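Local coordinates for L-asparagine oxygenase (Streptomyces coelicolor, PDB 2OG5), which catalyses the iron(II)- and 2-oxoglutarate-dependent 3-hydroxylation of L-asparagine, supplying (2S,3S)-3-hydroxyasparagine for the calcium-dependent lipopeptide antibiotic, at residues T115-G120 with P160-E165; V122-S127 with N151-Q156; L195-D200 with W326-F331; G203-R208 with T314-R319. All blocks are in the same frame, centred on the assembly; numbering follows the deposited sequence.

Contact 1: residues T115-G120 with P160-E165; sequences TPRVNG and PVPGME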
loop_
_atom_site.group_PDB
_atom_site.type_symbol
_atom_site.label_atom_id
_atom_site.label_comp_id
_atom_site.label_asym_id
_atom_site.label_seq_id
_atom_site.Cartn_x
_atom_site.Cartn_y
_atom_site.Cartn_z
ATOM N N THR A 115 15.762 6.444 -12.037
ATOM C CA THR A 115 14.364 6.332 -11.684
ATOM C C THR A 115 13.504 6.533 -12.936
ATOM O O THR A 115 13.698 7.519 -13.654
ATOM C CB THR A 115 14.007 7.389 -10.631
ATOM O OG1 THR A 115 14.865 7.228 -9.492
ATOM C CG2 THR A 115 12.556 7.277 -10.207
ATOM N N PRO A 116 12.565 5.603 -13.211
ATOM C CA PRO A 116 11.669 5.776 -14.363
ATOM C C PRO A 116 10.869 7.074 -14.287
ATOM O O PRO A 116 10.592 7.568 -13.195
ATOM C CB PRO A 116 10.728 4.566 -14.269
ATOM C CG PRO A 116 11.418 3.590 -13.431
ATOM C CD PRO A 116 12.297 4.343 -12.493
ATOM N N ARG A 117 10.502 7.604 -15.451
ATOM C CA ARG A 117 9.891 8.918 -15.555
ATOM C C ARG A 117 8.633 8.915 -16.440
ATOM O O ARG A 117 8.233 9.954 -16.958
ATOM C CB ARG A 117 10.931 9.882 -16.118
ATOM C CG ARG A 117 10.644 11.326 -15.850
ATOM C CD ARG A 117 11.775 12.207 -16.320
ATOM N NE ARG A 117 13.055 11.777 -15.766
ATOM C CZ ARG A 117 14.244 12.091 -16.275
ATOM N NH1 ARG A 117 14.353 12.868 -17.349
ATOM N NH2 ARG A 117 15.340 11.633 -15.690
ATOM N N VAL A 118 8.010 7.753 -16.591
ATOM C CA VAL A 118 6.788 7.611 -17.379
ATOM C C VAL A 118 5.647 7.241 -16.459
ATOM O O VAL A 118 5.862 6.599 -15.426
ATOM C CB VAL A 118 6.947 6.554 -18.489
ATOM C CG1 VAL A 118 8.024 6.996 -19.464
ATOM C CG2 VAL A 118 7.273 5.188 -17.907
ATOM N N ASN A 119 4.439 7.667 -16.805
ATOM C CA ASN A 119 3.261 7.284 -16.036
ATOM C C ASN A 119 2.909 5.831 -16.324
ATOM O O ASN A 119 3.120 5.341 -17.433
ATOM C CB ASN A 119 2.072 8.205 -16.345
ATOM C CG ASN A 119 0.947 8.083 -15.320
ATOM O OD1 ASN A 119 -0.226 8.236 -15.645
ATOM N ND2 ASN A 119 1.302 7.777 -14.085
ATOM N N GLY A 120 2.397 5.132 -15.323
ATOM C CA GLY A 120 2.018 3.730 -15.513
ATOM C C GLY A 120 3.194 2.764 -15.473
ATOM O O GLY A 120 3.058 1.599 -15.849
ATOM N N PRO A 160 7.834 10.106 -9.651
ATOM C CA PRO A 160 7.230 11.337 -10.161
ATOM C C PRO A 160 7.387 11.482 -11.668
ATOM O O PRO A 160 8.452 11.188 -12.199
ATOM C CB PRO A 160 8.015 12.427 -9.428
ATOM C CG PRO A 160 9.364 11.822 -9.202
ATOM C CD PRO A 160 9.106 10.360 -8.944
ATOM N N VAL A 161 6.337 11.960 -12.341
ATOM C CA VAL A 161 6.329 12.096 -13.795
ATOM C C VAL A 161 6.091 13.555 -14.189
ATOM O O VAL A 161 5.141 14.170 -13.693
ATOM C CB VAL A 161 5.211 11.240 -14.404
ATOM C CG1 VAL A 161 5.172 11.388 -15.914
ATOM C CG2 VAL A 161 5.390 9.764 -14.016
ATOM N N PRO A 162 6.943 14.113 -15.075
ATOM C CA PRO A 162 6.732 15.490 -15.531
ATOM C C PRO A 162 5.335 15.726 -16.086
ATOM O O PRO A 162 4.848 14.939 -16.893
ATOM C CB PRO A 162 7.789 15.663 -16.624
ATOM C CG PRO A 162 8.854 14.710 -16.264
ATOM C CD PRO A 162 8.157 13.532 -15.669
ATOM N N GLY A 163 4.700 16.801 -15.638
ATOM C CA GLY A 163 3.349 17.143 -16.068
ATOM C C GLY A 163 2.245 16.562 -15.208
ATOM O O GLY A 163 1.087 16.972 -15.322
ATOM N N MET A 164 2.592 15.610 -14.342
ATOM C CA MET A 164 1.613 14.949 -13.478
ATOM C C MET A 164 1.700 15.428 -12.034
ATOM O O MET A 164 1.141 14.796 -11.141
ATOM C CB MET A 164 1.831 13.433 -13.511
ATOM C CG MET A 164 1.778 12.818 -14.895
ATOM S SD MET A 164 0.167 13.004 -15.670
ATOM C CE MET A 164 -0.854 12.038 -14.571
ATOM N N GLU A 165 2.377 16.551 -11.812
ATOM C CA GLU A 165 2.631 17.050 -10.457
ATOM C C GLU A 165 1.375 17.143 -9.589
ATOM O O GLU A 165 1.421 16.808 -8.408
ATOM C CB GLU A 165 3.319 18.424 -10.503
ATOM C CG GLU A 165 4.776 18.394 -10.952
ATOM C CD GLU A 165 4.961 18.289 -12.462
ATOM O OE1 GLU A 165 3.968 18.434 -13.202
ATOM O OE2 GLU A 165 6.111 18.065 -12.899
HETATM O O HOH W 1 10.771 9.963 -11.893
#
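Val161 pushes its isopropyl group against the backbone of Arg117 and Val118, at the middle of a junction between two irregular loops. CB already stands 4.2 Å from Arg117 O. Beyond it the two methyls share the opposing chain: CG1, trans to the backbone N of Val161 (chi1 179°), comes 3.5 Å from Arg117 O, while CG2, left by that torsion beside the same nitrogen, ends 3.5 Å from Val118 O. Both branches thus rest on peptide groups more than on side chains.

The neighbouring Pro162 takes the aliphatic part of Arg117. These two side chains cross at about a right angle, with Arg117 CG only 3.3 Å from Pro162 CD and Arg117 CD 3.8 Å from Pro162 CG. Val161 also opens a type II turn, closed by a hydrogen bond from Met164 N to Val161 O, with Gly163 supplying the positive phi that the third position favours. Glu165 OE2 is hydrogen-bonded to Tyr320 OH, and the carboxylate also reaches back weakly to Gly163 N.

Nearer the start of both segments, a single water joins them, donating to Pro116 O at 2.7 Å and to Pro160 O at 2.6 Å. Since both oxygens are acceptors, neither could bond to the other directly, and the water supplies the missing protons. With no direct hydrogen bond across it, the contact depends on valine methyls against peptide groups, arginine methylenes against a proline ring, and this one water bridge.

Contact 2: residues V122-S127 with N151-Q156; sequences VQREAS and NGALVQ. With ACY (acetic acid), chain C.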
loop_
_atom_site.group_PDB
_atom_site.type_symbol
_atom_site.label_atom_id
_atom_site.label_comp_id
_atom_site.label_asym_id
_atom_site.label_seq_id
_atom_site.Cartn_x
_atom_site.Cartn_y
_atom_site.Cartn_z
ATOM N N VAL A 122 5.614 0.022 -14.400
ATOM C CA VAL A 122 5.452 -1.197 -13.596
ATOM C C VAL A 122 6.646 -2.134 -13.788
ATOM O O VAL A 122 7.414 -1.987 -14.738
ATOM C CB VAL A 122 4.135 -1.943 -13.948
ATOM C CG1 VAL A 122 2.938 -1.071 -13.648
ATOM C CG2 VAL A 122 4.147 -2.366 -15.409
ATOM N N GLN A 123 6.777 -3.118 -12.900
ATOM C CA GLN A 123 7.892 -4.065 -12.922
ATOM C C GLN A 123 7.437 -5.384 -13.529
ATOM O O GLN A 123 6.950 -6.272 -12.828
ATOM C CB GLN A 123 8.439 -4.266 -11.499
ATOM C CG GLN A 123 9.688 -5.128 -11.399
ATOM C CD GLN A 123 10.884 -4.492 -12.080
ATOM O OE1 GLN A 123 11.165 -3.308 -11.887
ATOM N NE2 GLN A 123 11.579 -5.274 -12.894
ATOM N N ARG A 124 7.594 -5.509 -14.845
ATOM C CA ARG A 124 7.196 -6.715 -15.564
ATOM C C ARG A 124 8.296 -7.767 -15.545
ATOM O O ARG A 124 8.015 -8.954 -15.624
ATOM C CB ARG A 124 6.846 -6.400 -17.029
ATOM C CG ARG A 124 5.656 -5.468 -17.228
ATOM C CD ARG A 124 4.357 -6.131 -16.831
ATOM N NE ARG A 124 3.194 -5.279 -17.076
ATOM C CZ ARG A 124 1.973 -5.533 -16.614
ATOM N NH1 ARG A 124 1.737 -6.622 -15.895
ATOM N NH2 ARG A 124 0.971 -4.703 -16.875
ATOM N N GLU A 125 9.556 -7.338 -15.495
ATOM C CA GLU A 125 10.677 -8.280 -15.471
ATOM C C GLU A 125 10.998 -8.727 -14.054
ATOM O O GLU A 125 10.744 -8.003 -13.097
ATOM C CB GLU A 125 11.925 -7.643 -16.092
ATOM C CG GLU A 125 11.761 -7.291 -17.557
ATOM C CD GLU A 125 11.518 -8.502 -18.437
ATOM O OE1 GLU A 125 12.046 -9.598 -18.132
ATOM O OE2 GLU A 125 10.805 -8.360 -19.456
ATOM N N ALA A 126 11.559 -9.931 -13.938
ATOM C CA ALA A 126 12.041 -10.432 -12.659
ATOM C C ALA A 126 13.087 -9.478 -12.102
ATOM O O ALA A 126 13.911 -8.931 -12.851
ATOM C CB ALA A 126 12.632 -11.843 -12.813
ATOM N N SER A 127 13.038 -9.256 -10.795
ATOM C CA SER A 127 13.967 -8.357 -10.135
ATOM C C SER A 127 13.964 -8.626 -8.643
ATOM O O SER A 127 13.063 -9.296 -8.129
ATOM C CB SER A 127 13.594 -6.896 -10.401
ATOM O OG SER A 127 12.446 -6.516 -9.655
ATOM N N ASN A 151 -2.447 -1.226 -15.335
ATOM C CA ASN A 151 -2.626 -2.390 -16.197
ATOM C C ASN A 151 -2.596 -3.727 -15.443
ATOM O O ASN A 151 -2.231 -4.763 -15.992
ATOM C CB ASN A 151 -1.612 -2.360 -17.356
ATOM C CG ASN A 151 -1.880 -1.226 -18.350
ATOM O OD1 ASN A 151 -2.935 -0.578 -18.322
ATOM N ND2 ASN A 151 -0.931 -1.002 -19.251
ATOM N N GLY A 152 -3.027 -3.703 -14.183
ATOM C CA GLY A 152 -3.124 -4.917 -13.391
ATOM C C GLY A 152 -1.806 -5.526 -12.960
ATOM O O GLY A 152 -1.788 -6.656 -12.489
ATOM N N ALA A 153 -0.709 -4.776 -13.087
ATOM C CA ALA A 153 0.612 -5.299 -12.701
ATOM C C ALA A 153 0.676 -5.530 -11.197
ATOM O O ALA A 153 0.193 -4.724 -10.413
ATOM C CB ALA A 153 1.701 -4.342 -13.092
ATOM N N LEU A 154 1.294 -6.634 -10.790
ATOM C CA LEU A 154 1.415 -6.926 -9.360
ATOM C C LEU A 154 2.420 -6.051 -8.642
ATOM O O LEU A 154 2.288 -5.840 -7.437
ATOM C CB LEU A 154 1.784 -8.388 -9.122
ATOM C CG LEU A 154 0.770 -9.395 -9.662
ATOM C CD1 LEU A 154 1.181 -10.809 -9.263
ATOM C CD2 LEU A 154 -0.644 -9.090 -9.193
ATOM N N VAL A 155 3.419 -5.550 -9.366
ATOM C CA VAL A 155 4.462 -4.710 -8.785
ATOM C C VAL A 155 4.497 -3.390 -9.556
ATOM O O VAL A 155 4.859 -3.364 -10.744
ATOM C CB VAL A 155 5.832 -5.415 -8.806
ATOM C CG1 VAL A 155 6.897 -4.510 -8.214
ATOM C CG2 VAL A 155 5.767 -6.769 -8.056
ATOM N N GLN A 156 4.145 -2.300 -8.877
ATOM C CA GLN A 156 3.896 -1.010 -9.531
ATOM C C GLN A 156 4.872 0.039 -9.022
ATOM O O GLN A 156 5.176 0.092 -7.829
ATOM C CB GLN A 156 2.453 -0.559 -9.256
ATOM C CG GLN A 156 1.427 -1.643 -9.611
ATOM C CD GLN A 156 -0.014 -1.298 -9.294
ATOM O OE1 GLN A 156 -0.334 -0.191 -8.847
ATOM N NE2 GLN A 156 -0.898 -2.271 -9.505
HETATM C C ACY C . 2.827 -2.018 -18.623
HETATM O O ACY C . 1.632 -2.177 -18.318
HETATM O OXT ACY C . 3.683 -2.928 -18.668
HETATM C CH3 ACY C . 3.257 -0.622 -18.950
HETATM O O HOH W 2 4.301 -6.680 -12.005
HETATM O O HOH W 3 -0.859 -7.882 -15.554
#
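Arg124 lays its guanidinium over Ala153, whose CB sits 3.5 Å above one face, offset toward the rim. The edge of the same group faces an acetic acid molecule, probably from the crystallisation liquor: Arg124 NE reaches ACY OXT at 2.9 Å and Arg124 NH2 reaches ACY O at 3.0 Å, both nearly straight. Asn151 ND2 adds a bond to ACY O, so two residues of different segments grip one oxygen. Arg124 NH2 also bonds weakly to Asn151 O in the guanidinium plane, and a salt bridge from NH1 to Asp64 further limits the rotation of the group. A bend at chi2 (-69°) brings this end back toward 151-156, although the CB of Arg124 points away from it.

Val122 fills the angle between ligand and alanine, with CB 3.5 Å from Ala153 CB and CG2 3.3 Å from ACY OXT. Its backbone forms a single beta bridge with Gln156, beside which Gln123 N makes a straight hydrogen bond to Val155 O (2.9 Å, 176°). Beside this bond, Gln123 CB packs on Val155 CG1, and a water accepts from Val155 N and lies within hydrogen-bonding distance of Gln123 O.

Farther out, Val155 and Leu154 lean on helix 128-140, and Leu154 also on helix 66-76. Gln156 enters strand 156-158, which pairs with strand 326-333, and Gln156 OE1 is hydrogen-bonded to Arg329 NH2 of the asparagine site.

Contact 3: residues L195-D200 with W326-F331; sequences LCLRAD and WLQRTF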
loop_
_atom_site.group_PDB
_atom_site.type_symbol
_atom_site.label_atom_id
_atom_site.label_comp_id
_atom_site.label_asym_id
_atom_site.label_seq_id
_atom_site.Cartn_x
_atom_site.Cartn_y
_atom_site.Cartn_z
ATOM N N LEU A 195 7.919 -0.711 -0.975
ATOM C CA LEU A 195 9.349 -1.001 -0.836
ATOM C C LEU A 195 10.143 0.151 -1.434
ATOM O O LEU A 195 9.961 0.495 -2.603
ATOM C CB LEU A 195 9.710 -2.305 -1.553
ATOM C CG LEU A 195 11.179 -2.731 -1.578
ATOM C CD1 LEU A 195 11.694 -3.038 -0.162
ATOM C CD2 LEU A 195 11.363 -3.915 -2.518
ATOM N N CYS A 196 11.036 0.732 -0.643
ATOM C CA CYS A 196 11.828 1.856 -1.120
ATOM C C CYS A 196 13.078 1.369 -1.842
ATOM O O CYS A 196 13.895 0.645 -1.277
ATOM C CB CYS A 196 12.221 2.759 0.039
ATOM S SG CYS A 196 13.262 4.149 -0.462
ATOM N N LEU A 197 13.212 1.774 -3.099
ATOM C CA LEU A 197 14.412 1.491 -3.883
ATOM C C LEU A 197 15.402 2.650 -3.826
ATOM O O LEU A 197 16.609 2.447 -3.750
ATOM C CB LEU A 197 14.038 1.220 -5.339
ATOM C CG LEU A 197 13.171 -0.010 -5.613
ATOM C CD1 LEU A 197 12.973 -0.185 -7.111
ATOM C CD2 LEU A 197 13.738 -1.278 -5.000
ATOM N N ARG A 198 14.873 3.865 -3.875
ATOM C CA ARG A 198 15.696 5.068 -3.850
ATOM C C ARG A 198 14.922 6.110 -3.051
ATOM O O ARG A 198 13.750 6.353 -3.323
ATOM C CB ARG A 198 15.950 5.532 -5.285
ATOM C CG ARG A 198 16.872 6.708 -5.428
ATOM C CD ARG A 198 17.251 6.945 -6.881
ATOM N NE ARG A 198 18.255 5.989 -7.359
ATOM C CZ ARG A 198 18.196 5.307 -8.503
ATOM N NH1 ARG A 198 17.176 5.437 -9.342
ATOM N NH2 ARG A 198 19.191 4.493 -8.818
ATOM N N ALA A 199 15.558 6.691 -2.039
ATOM C CA ALA A 199 14.927 7.718 -1.231
ATOM C C ALA A 199 14.761 9.009 -2.028
ATOM O O ALA A 199 15.471 9.248 -2.993
ATOM C CB ALA A 199 15.738 7.974 0.030
ATOM N N ASP A 200 13.806 9.837 -1.616
ATOM C CA ASP A 200 13.715 11.208 -2.129
ATOM C C ASP A 200 14.968 11.962 -1.716
ATOM O O ASP A 200 15.143 12.230 -0.534
ATOM C CB ASP A 200 12.503 11.934 -1.550
ATOM C CG ASP A 200 12.530 13.437 -1.796
ATOM O OD1 ASP A 200 13.042 13.900 -2.837
ATOM O OD2 ASP A 200 12.038 14.173 -0.914
ATOM N N TRP A 326 11.912 6.546 -5.580
ATOM C CA TRP A 326 11.426 5.373 -6.311
ATOM C C TRP A 326 10.973 4.335 -5.294
ATOM O O TRP A 326 11.812 3.766 -4.580
ATOM C CB TRP A 326 12.537 4.786 -7.186
ATOM C CG TRP A 326 12.116 3.698 -8.142
ATOM C CD1 TRP A 326 10.873 3.121 -8.262
ATOM C CD2 TRP A 326 12.953 3.029 -9.096
ATOM N NE1 TRP A 326 10.891 2.167 -9.238
ATOM C CE2 TRP A 326 12.150 2.083 -9.764
ATOM C CE3 TRP A 326 14.299 3.154 -9.466
ATOM C CZ2 TRP A 326 12.645 1.265 -10.775
ATOM C CZ3 TRP A 326 14.792 2.326 -10.477
ATOM C CH2 TRP A 326 13.962 1.396 -11.114
ATOM N N LEU A 327 9.663 4.112 -5.204
ATOM C CA LEU A 327 9.122 2.983 -4.439
ATOM C C LEU A 327 8.518 1.994 -5.412
ATOM O O LEU A 327 8.124 2.360 -6.515
ATOM C CB LEU A 327 8.027 3.404 -3.452
ATOM C CG LEU A 327 8.189 4.696 -2.678
ATOM C CD1 LEU A 327 6.976 4.961 -1.783
ATOM C CD2 LEU A 327 9.476 4.704 -1.853
ATOM N N GLN A 328 8.439 0.735 -4.994
ATOM C CA GLN A 328 7.592 -0.237 -5.677
ATOM C C GLN A 328 6.503 -0.710 -4.715
ATOM O O GLN A 328 6.730 -0.852 -3.511
ATOM C CB GLN A 328 8.415 -1.382 -6.258
ATOM C CG GLN A 328 9.232 -0.881 -7.447
ATOM C CD GLN A 328 10.003 -1.944 -8.189
ATOM O OE1 GLN A 328 10.527 -2.897 -7.595
ATOM N NE2 GLN A 328 10.112 -1.765 -9.503
ATOM N N ARG A 329 5.310 -0.898 -5.270
ATOM C CA ARG A 329 4.118 -1.141 -4.497
ATOM C C ARG A 329 3.450 -2.439 -4.921
ATOM O O ARG A 329 3.290 -2.718 -6.107
ATOM C CB ARG A 329 3.135 0.011 -4.697
ATOM C CG ARG A 329 1.892 -0.105 -3.829
ATOM C CD ARG A 329 0.978 1.050 -4.050
ATOM N NE ARG A 329 0.437 1.038 -5.399
ATOM C CZ ARG A 329 -0.254 2.034 -5.936
ATOM N NH1 ARG A 329 -0.485 3.140 -5.252
ATOM N NH2 ARG A 329 -0.691 1.923 -7.184
ATOM N N THR A 330 3.026 -3.213 -3.923
ATOM C CA THR A 330 2.201 -4.391 -4.135
ATOM C C THR A 330 1.064 -4.421 -3.123
ATOM O O THR A 330 1.259 -4.120 -1.944
ATOM C CB THR A 330 3.030 -5.667 -4.015
ATOM O OG1 THR A 330 3.957 -5.684 -5.093
ATOM C CG2 THR A 330 2.169 -6.919 -4.068
ATOM N N PHE A 331 -0.126 -4.748 -3.622
ATOM C CA PHE A 331 -1.320 -4.934 -2.801
ATOM C C PHE A 331 -1.444 -6.373 -2.334
ATOM O O PHE A 331 -1.111 -7.310 -3.074
ATOM C CB PHE A 331 -2.570 -4.591 -3.596
ATOM C CG PHE A 331 -2.591 -3.191 -4.161
ATOM C CD1 PHE A 331 -2.163 -2.111 -3.416
ATOM C CD2 PHE A 331 -3.062 -2.962 -5.449
ATOM C CE1 PHE A 331 -2.205 -0.831 -3.928
ATOM C CE2 PHE A 331 -3.100 -1.680 -5.976
ATOM C CZ PHE A 331 -2.684 -0.613 -5.207
#
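Leu197 sets CD1 squarely over one face of the Trp326 indole, 3.7 Å from the centroid of the five-membered ring, in a CH-pi contact that forms the dense part of this interface. The same methyl is wedged against the amide of Gln328, 3.6 Å from Gln328 CD. In the backbone, Trp326 O takes two donors, Leu197 N at 2.8 Å and Arg198 N at 3.1 Å, the latter on a lone pair. Trp326 NE1 and Gln328 NE2 both bond to Asp157, which fixes how the indole and the amide are turned.

Packing is less intimate toward the partly exposed Arg198. Its NH1 lies near the plane of the indole, 3.7 Å from Trp326 CE3, with the guanidinium and ring planes 44° apart, and is held by Thr115 and Pro113 O. On the other side of the sheet, Cys196 CB meets Leu327 CD2 at 3.9 Å.

Two consecutive residues, Leu197 and Arg198, stand across from the single Trp326: a classic beta bulge. It shifts the antiparallel register by one between the Cys196-Leu327 and Arg198-Trp326 pairs, in a sheet of the jelly-roll fold, opposite strand 326-333, which carries the asparagine-binding Arg329.

Contact 4: residues G203-R208 with T314-R319; sequences GRAGLR and TEFTPR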
loop_
_atom_site.group_PDB
_atom_site.type_symbol
_atom_site.label_atom_id
_atom_site.label_comp_id
_atom_site.label_asym_id
_atom_site.label_seq_id
_atom_site.Cartn_x
_atom_site.Cartn_y
_atom_site.Cartn_z
ATOM N N GLY A 203 14.708 15.552 0.469
ATOM C CA GLY A 203 14.385 15.607 1.892
ATOM C C GLY A 203 12.972 16.057 2.260
ATOM O O GLY A 203 12.640 16.141 3.449
ATOM N N ARG A 204 12.136 16.361 1.270
ATOM C CA ARG A 204 10.797 16.889 1.549
ATOM C C ARG A 204 9.668 15.858 1.496
ATOM O O ARG A 204 8.621 16.089 2.096
ATOM C CB ARG A 204 10.462 18.050 0.608
ATOM C CG ARG A 204 11.282 19.332 0.852
ATOM C CD ARG A 204 10.742 20.515 0.046
ATOM N NE ARG A 204 9.364 20.841 0.415
ATOM C CZ ARG A 204 8.469 21.435 -0.368
ATOM N NH1 ARG A 204 8.758 21.787 -1.620
ATOM N NH2 ARG A 204 7.252 21.659 0.095
ATOM N N ALA A 205 9.856 14.756 0.768
ATOM C CA ALA A 205 8.820 13.727 0.645
ATOM C C ALA A 205 8.820 12.800 1.854
ATOM O O ALA A 205 9.867 12.294 2.262
ATOM C CB ALA A 205 9.020 12.911 -0.629
ATOM N N GLY A 206 7.640 12.564 2.410
ATOM C CA GLY A 206 7.455 11.534 3.421
ATOM C C GLY A 206 6.096 10.874 3.270
ATOM O O GLY A 206 5.105 11.525 2.942
ATOM N N LEU A 207 6.070 9.569 3.507
ATOM C CA LEU A 207 4.827 8.822 3.605
ATOM C C LEU A 207 4.155 9.212 4.908
ATOM O O LEU A 207 4.805 9.259 5.949
ATOM C CB LEU A 207 5.122 7.325 3.635
ATOM C CG LEU A 207 3.953 6.361 3.898
ATOM C CD1 LEU A 207 2.960 6.373 2.762
ATOM C CD2 LEU A 207 4.511 4.960 4.143
ATOM N N ARG A 208 2.850 9.468 4.853
ATOM C CA ARG A 208 2.079 9.745 6.060
ATOM C C ARG A 208 1.035 8.656 6.242
ATOM O O ARG A 208 0.319 8.325 5.292
ATOM C CB ARG A 208 1.387 11.106 5.977
ATOM C CG ARG A 208 2.334 12.300 5.748
ATOM C CD ARG A 208 1.639 13.600 6.129
ATOM N NE ARG A 208 1.607 13.807 7.578
ATOM C CZ ARG A 208 0.726 14.581 8.218
ATOM N NH1 ARG A 208 -0.231 15.219 7.562
ATOM N NH2 ARG A 208 0.803 14.721 9.530
ATOM N N THR A 314 3.612 13.902 1.646
ATOM C CA THR A 314 3.915 15.329 1.575
ATOM C C THR A 314 4.318 15.748 0.161
ATOM O O THR A 314 4.704 14.923 -0.668
ATOM C CB THR A 314 5.061 15.693 2.526
ATOM O OG1 THR A 314 6.224 14.948 2.163
ATOM C CG2 THR A 314 4.686 15.390 3.962
ATOM N N GLU A 315 4.234 17.049 -0.097
ATOM C CA GLU A 315 4.650 17.635 -1.365
ATOM C C GLU A 315 6.174 17.656 -1.478
ATOM O O GLU A 315 6.878 17.820 -0.475
ATOM C CB GLU A 315 4.073 19.048 -1.446
ATOM C CG GLU A 315 4.645 20.000 -2.464
ATOM C CD GLU A 315 4.155 21.415 -2.205
ATOM O OE1 GLU A 315 4.927 22.243 -1.682
ATOM O OE2 GLU A 315 2.976 21.687 -2.493
ATOM N N PHE A 316 6.680 17.494 -2.694
ATOM C CA PHE A 316 8.111 17.625 -2.963
ATOM C C PHE A 316 8.343 18.122 -4.372
ATOM O O PHE A 316 7.422 18.133 -5.184
ATOM C CB PHE A 316 8.870 16.323 -2.677
ATOM C CG PHE A 316 8.534 15.177 -3.592
ATOM C CD1 PHE A 316 9.463 14.709 -4.509
ATOM C CD2 PHE A 316 7.307 14.530 -3.495
ATOM C CE1 PHE A 316 9.168 13.645 -5.337
ATOM C CE2 PHE A 316 7.010 13.452 -4.318
ATOM C CZ PHE A 316 7.941 13.008 -5.231
ATOM N N THR A 317 9.557 18.584 -4.647
ATOM C CA THR A 317 9.894 19.088 -5.972
ATOM C C THR A 317 10.833 18.112 -6.661
ATOM O O THR A 317 12.010 18.037 -6.307
ATOM C CB THR A 317 10.559 20.471 -5.884
ATOM O OG1 THR A 317 9.715 21.351 -5.128
ATOM C CG2 THR A 317 10.807 21.042 -7.290
ATOM N N PRO A 318 10.316 17.327 -7.625
ATOM C CA PRO A 318 11.199 16.384 -8.308
ATOM C C PRO A 318 12.329 17.046 -9.084
ATOM O O PRO A 318 12.179 18.169 -9.573
ATOM C CB PRO A 318 10.258 15.656 -9.279
ATOM C CG PRO A 318 8.916 15.822 -8.698
ATOM C CD PRO A 318 8.925 17.191 -8.091
ATOM N N ARG A 319 13.447 16.344 -9.189
ATOM C CA ARG A 319 14.573 16.786 -10.000
ATOM C C ARG A 319 14.399 16.408 -11.469
ATOM O O ARG A 319 14.887 17.117 -12.360
ATOM C CB ARG A 319 15.870 16.168 -9.480
ATOM C CG ARG A 319 16.285 16.651 -8.097
ATOM C CD ARG A 319 17.427 15.829 -7.588
ATOM N NE ARG A 319 17.975 16.347 -6.340
ATOM C CZ ARG A 319 18.967 15.769 -5.668
ATOM N NH1 ARG A 319 19.516 14.632 -6.094
ATOM N NH2 ARG A 319 19.396 16.320 -4.539
HETATM O O HOH W 4 6.301 19.181 1.676
HETATM O O HOH W 5 11.156 22.601 -2.958
#
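Thr314 OG1 is held by two backbone groups of the opposing chain: it donates to Arg204 O at 2.7 Å, on a lone pair in the carbonyl plane, and accepts from Gly206 N at 2.8 Å. With chi1 at 60°, the hydroxyl sits between its own backbone N and carbonyl carbon. Thr314 N adds a bond of 3.1 Å to Gly206 O.

Farther out, Arg204 and Glu315 run side by side in the same direction, and Arg204 NH2 forms a salt bridge with Glu315 OE1 at 3.0 Å, on the anti side and somewhat out of the carboxylate plane, with the guanidinium and carboxylate planes almost perpendicular (88°). Glu315 O lies over one guanidinium face, and a water joins Arg204 NH1 to Thr317 OG1. Inward, Ala205 CB makes a CH-pi contact over the Phe316 ring, 4.0 Å from its centroid and displaced toward the rim.

Beyond Gly206 and Thr314 the two chains pair as strands 207-211 and 309-313. The contact thus extends this antiparallel pair past the four-stranded sheet of the jelly roll; the side chain of Arg208 lies about 6 Å from that of His311, an iron ligand that holds a sodium ion here.

Overall arrangement
From the N terminus, 115-120 and 122-127 follow one another in the loop before helix 128-140. After the helix, 151-156 returns to close contact 2, and 160-165 then closes contact 1, so contact 2 is nested inside contact 1. The second half repeats this pattern: 195-200 and 203-208 open contacts 3 and 4, and 314-319 closes contact 4 before 326-331 closes contact 3 round it. Strand 326-333 links the two halves, since contact 3 touches both contacts 1 and 2. Contact 1 meets contact 4 through Pro160 and Pro318, while contacts 2 and 4 stay about 13 Å apart at their nearest atoms. Together they tie both sheets to the surrounding loops.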